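Local coordinates for protein polyguluronate lyase (Corynebacterium sp., PDB 1UAI) that probably cleaves alginate as a poly(alpha-L-guluronate) lyase built on a jellyroll beta-sandwich, at residues S29-Q33 with P34-T38. Residues are numbered along the deposited sequence; the frame is centred on the assembly and turned at random.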
ATOM      1  N   SER A  29      -1.132 -12.996   8.730  1.00  7.51           N
ATOM      2  CA  SER A  29      -1.473 -13.973   7.706  1.00  7.10           C
ATOM      3  C   SER A  29      -1.248 -13.419   6.310  1.00  6.45           C
ATOM      4  O   SER A  29      -1.476 -12.236   6.054  1.00  6.57           O
ATOM      5  CB  SER A  29      -2.938 -14.392   7.826  1.00  7.75           C
ATOM      6  OG  SER A  29      -3.188 -15.042   9.055  1.00  8.38           O
ATOM      7  N   GLU A  30      -0.796 -14.283   5.409  1.00  6.26           N
ATOM      8  CA  GLU A  30      -0.586 -13.900   4.021  1.00  6.84           C
ATOM      9  C   GLU A  30      -1.288 -14.918   3.135  1.00  6.76           C
ATOM     10  O   GLU A  30      -1.332 -16.109   3.455  1.00  8.66           O
ATOM     11  CB  GLU A  30       0.901 -13.875   3.657  1.00  8.08           C
ATOM     12  CG  GLU A  30       1.735 -12.875   4.432  1.00  9.29           C
ATOM     13  CD  GLU A  30       3.034 -12.532   3.723  1.00 11.20           C
ATOM     14  OE1 GLU A  30       3.636 -13.433   3.097  1.00 11.00           O
ATOM     15  OE2 GLU A  30       3.459 -11.360   3.800  1.00 12.33           O
ATOM     16  N   ILE A  31      -1.855 -14.442   2.033  1.00  5.58           N
ATOM     17  CA  ILE A  31      -2.525 -15.318   1.086  1.00  6.19           C
ATOM     18  C   ILE A  31      -1.892 -15.087  -0.277  1.00  5.88           C
ATOM     19  O   ILE A  31      -1.808 -13.951  -0.752  1.00  6.24           O
ATOM     20  CB  ILE A  31      -4.040 -15.031   0.993  1.00  7.52           C
ATOM     21  CG1 ILE A  31      -4.708 -15.283   2.348  1.00 10.88           C
ATOM     22  CG2 ILE A  31      -4.668 -15.927  -0.069  1.00  7.51           C
ATOM     23  CD1 ILE A  31      -4.624 -16.719   2.828  1.00 13.87           C
ATOM     24  N   GLU A  32      -1.432 -16.172  -0.891  1.00  6.11           N
ATOM     25  CA  GLU A  32      -0.793 -16.107  -2.197  1.00  6.09           C
ATOM     26  C   GLU A  32      -1.676 -16.776  -3.238  1.00  5.05           C
ATOM     27  O   GLU A  32      -2.689 -17.397  -2.906  1.00  5.54           O
ATOM     28  CB  GLU A  32       0.555 -16.837  -2.156  1.00  7.40           C
ATOM     29  CG  GLU A  32       1.448 -16.434  -0.996  1.00 10.66           C
ATOM     30  CD  GLU A  32       2.741 -17.233  -0.938  1.00 13.44           C
ATOM     31  OE1 GLU A  32       2.714 -18.448  -1.231  1.00 14.95           O
ATOM     32  OE2 GLU A  32       3.785 -16.647  -0.582  1.00 15.90           O
ATOM     33  N   GLN A  33      -1.291 -16.633  -4.501  1.00  5.76           N
ATOM     34  CA  GLN A  33      -2.011 -17.271  -5.594  1.00  5.84           C
ATOM     35  C   GLN A  33      -1.703 -18.763  -5.487  1.00  5.79           C
ATOM     36  O   GLN A  33      -0.643 -19.144  -4.988  1.00  6.13           O
ATOM     37  CB  GLN A  33      -1.514 -16.744  -6.943  1.00  6.73           C
ATOM     38  CG  GLN A  33      -1.939 -15.322  -7.268  1.00  6.35           C
ATOM     39  CD  GLN A  33      -3.435 -15.193  -7.470  1.00  7.00           C
ATOM     40  OE1 GLN A  33      -4.141 -16.191  -7.625  1.00  7.05           O
ATOM     41  NE2 GLN A  33      -3.927 -13.960  -7.483  1.00  7.05           N
ATOM     42  N   PRO A  34      -2.608 -19.625  -5.971  1.00  5.91           N
ATOM     43  CA  PRO A  34      -3.884 -19.279  -6.606  1.00  6.16           C
ATOM     44  C   PRO A  34      -5.056 -19.070  -5.648  1.00  5.61           C
ATOM     45  O   PRO A  34      -6.129 -18.658  -6.075  1.00  6.08           O
ATOM     46  CB  PRO A  34      -4.118 -20.455  -7.544  1.00  7.11           C
ATOM     47  CG  PRO A  34      -3.608 -21.598  -6.737  1.00  8.23           C
ATOM     48  CD  PRO A  34      -2.316 -21.062  -6.141  1.00  7.44           C
ATOM     49  N   ALA A  35      -4.868 -19.360  -4.363  1.00  5.51           N
ATOM     50  CA  ALA A  35      -5.954 -19.181  -3.401  1.00  4.60           C
ATOM     51  C   ALA A  35      -6.436 -17.732  -3.362  1.00  4.77           C
ATOM     52  O   ALA A  35      -7.617 -17.469  -3.132  1.00  5.14           O
ATOM     53  CB  ALA A  35      -5.505 -19.616  -2.012  1.00  6.89           C
ATOM     54  N   LEU A  36      -5.519 -16.797  -3.590  1.00  4.98           N
ATOM     55  CA  LEU A  36      -5.860 -15.382  -3.566  1.00  4.54           C
ATOM     56  C   LEU A  36      -6.962 -15.033  -4.567  1.00  4.73           C
ATOM     57  O   LEU A  36      -7.741 -14.106  -4.335  1.00  5.34           O
ATOM     58  CB  LEU A  36      -4.613 -14.535  -3.847  1.00  5.47           C
ATOM     59  CG  LEU A  36      -4.778 -13.010  -3.837  1.00  5.78           C
ATOM     60  CD1 LEU A  36      -5.371 -12.555  -2.508  1.00  6.84           C
ATOM     61  CD2 LEU A  36      -3.426 -12.352  -4.074  1.00  6.73           C
ATOM     62  N   ASP A  37      -7.040 -15.785  -5.662  1.00  5.25           N
ATOM     63  CA  ASP A  37      -8.044 -15.527  -6.690  1.00  5.72           C
ATOM     64  C   ASP A  37      -9.479 -15.589  -6.170  1.00  6.36           C
ATOM     65  O   ASP A  37     -10.368 -14.941  -6.722  1.00  6.73           O
ATOM     66  CB  ASP A  37      -7.874 -16.506  -7.855  1.00  7.02           C
ATOM     67  CG  ASP A  37      -8.720 -16.129  -9.057  1.00  7.79           C
ATOM     68  OD1 ASP A  37      -8.577 -14.992  -9.551  1.00  8.72           O
ATOM     69  OD2 ASP A  37      -9.526 -16.970  -9.507  1.00 10.54           O
ATOM     70  N   THR A  38      -9.710 -16.373  -5.123  1.00  5.45           N
ATOM     71  CA  THR A  38     -11.048 -16.469  -4.548  1.00  6.44           C
ATOM     72  C   THR A  38     -10.991 -16.285  -3.036  1.00  5.54           C
ATOM     73  O   THR A  38     -11.654 -16.996  -2.284  1.00  8.25           O
ATOM     74  CB  THR A  38     -11.728 -17.822  -4.895  1.00  6.19           C
ATOM     75  OG1 THR A  38     -10.856 -18.909  -4.561  1.00  6.50           O
ATOM     76  CG2 THR A  38     -12.058 -17.883  -6.380  1.00  7.26           C
TER
HETATM   77  O   HOH W   1      -6.334 -13.531  -9.210  1.00  8.05           O
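Gln33 bends at its second torsion (chi2 -66°), which folds its amide back over the 3-10 turn at Leu36 and Asp37. Ile31 holds CG2 anti to its backbone N, and this methyl sits against the backbone N and CA of Leu36. The contact is local: the chain leaves strand 27-31, passes the cis peptide between Gln33 and Pro34, and enters a short 3-10 turn at 35-37.

One backbone bond closes the bend. Leu36 N donates to Glu32 O at 3.0 Å. The bond is bent, with an N-H...O angle of 144°, and its donor lies above the carbonyl plane. Asp37 N bonds to Pro34 O, and Thr38 N to Ala35 O, in the i to i+3 pattern of a 3-10 helix.

Ile31 CG2 lies 4.0 Å from Leu36 CB and 4.3 Å from Ala35 CB. Both Ile31 and Leu36 also rest on Val18 of the neighbouring strand 16-20. The turn thus packs against strand 16-20, the antiparallel neighbour of strand 27-31 in the jellyroll.

The Gln33 side chain crosses that of Leu36, with Gln33 NE2 3.7 Å from Leu36 CB. Gln33 OE1 sits 3.3 Å from Pro34 CA. Gln33 NE2 donates to Leu13 O, in the chain outside the turn. Gln33 NE2 also donates to a water oxygen 3.0 Å away, and that water donates to Asp37 OD1 at 2.7 Å.

The two donations from NE2 should fix the rotation of the amide. The bond to Leu13 O ties the turn to the chain there, while the water links the amide to the exposed carboxylate of Asp37 without a direct bond.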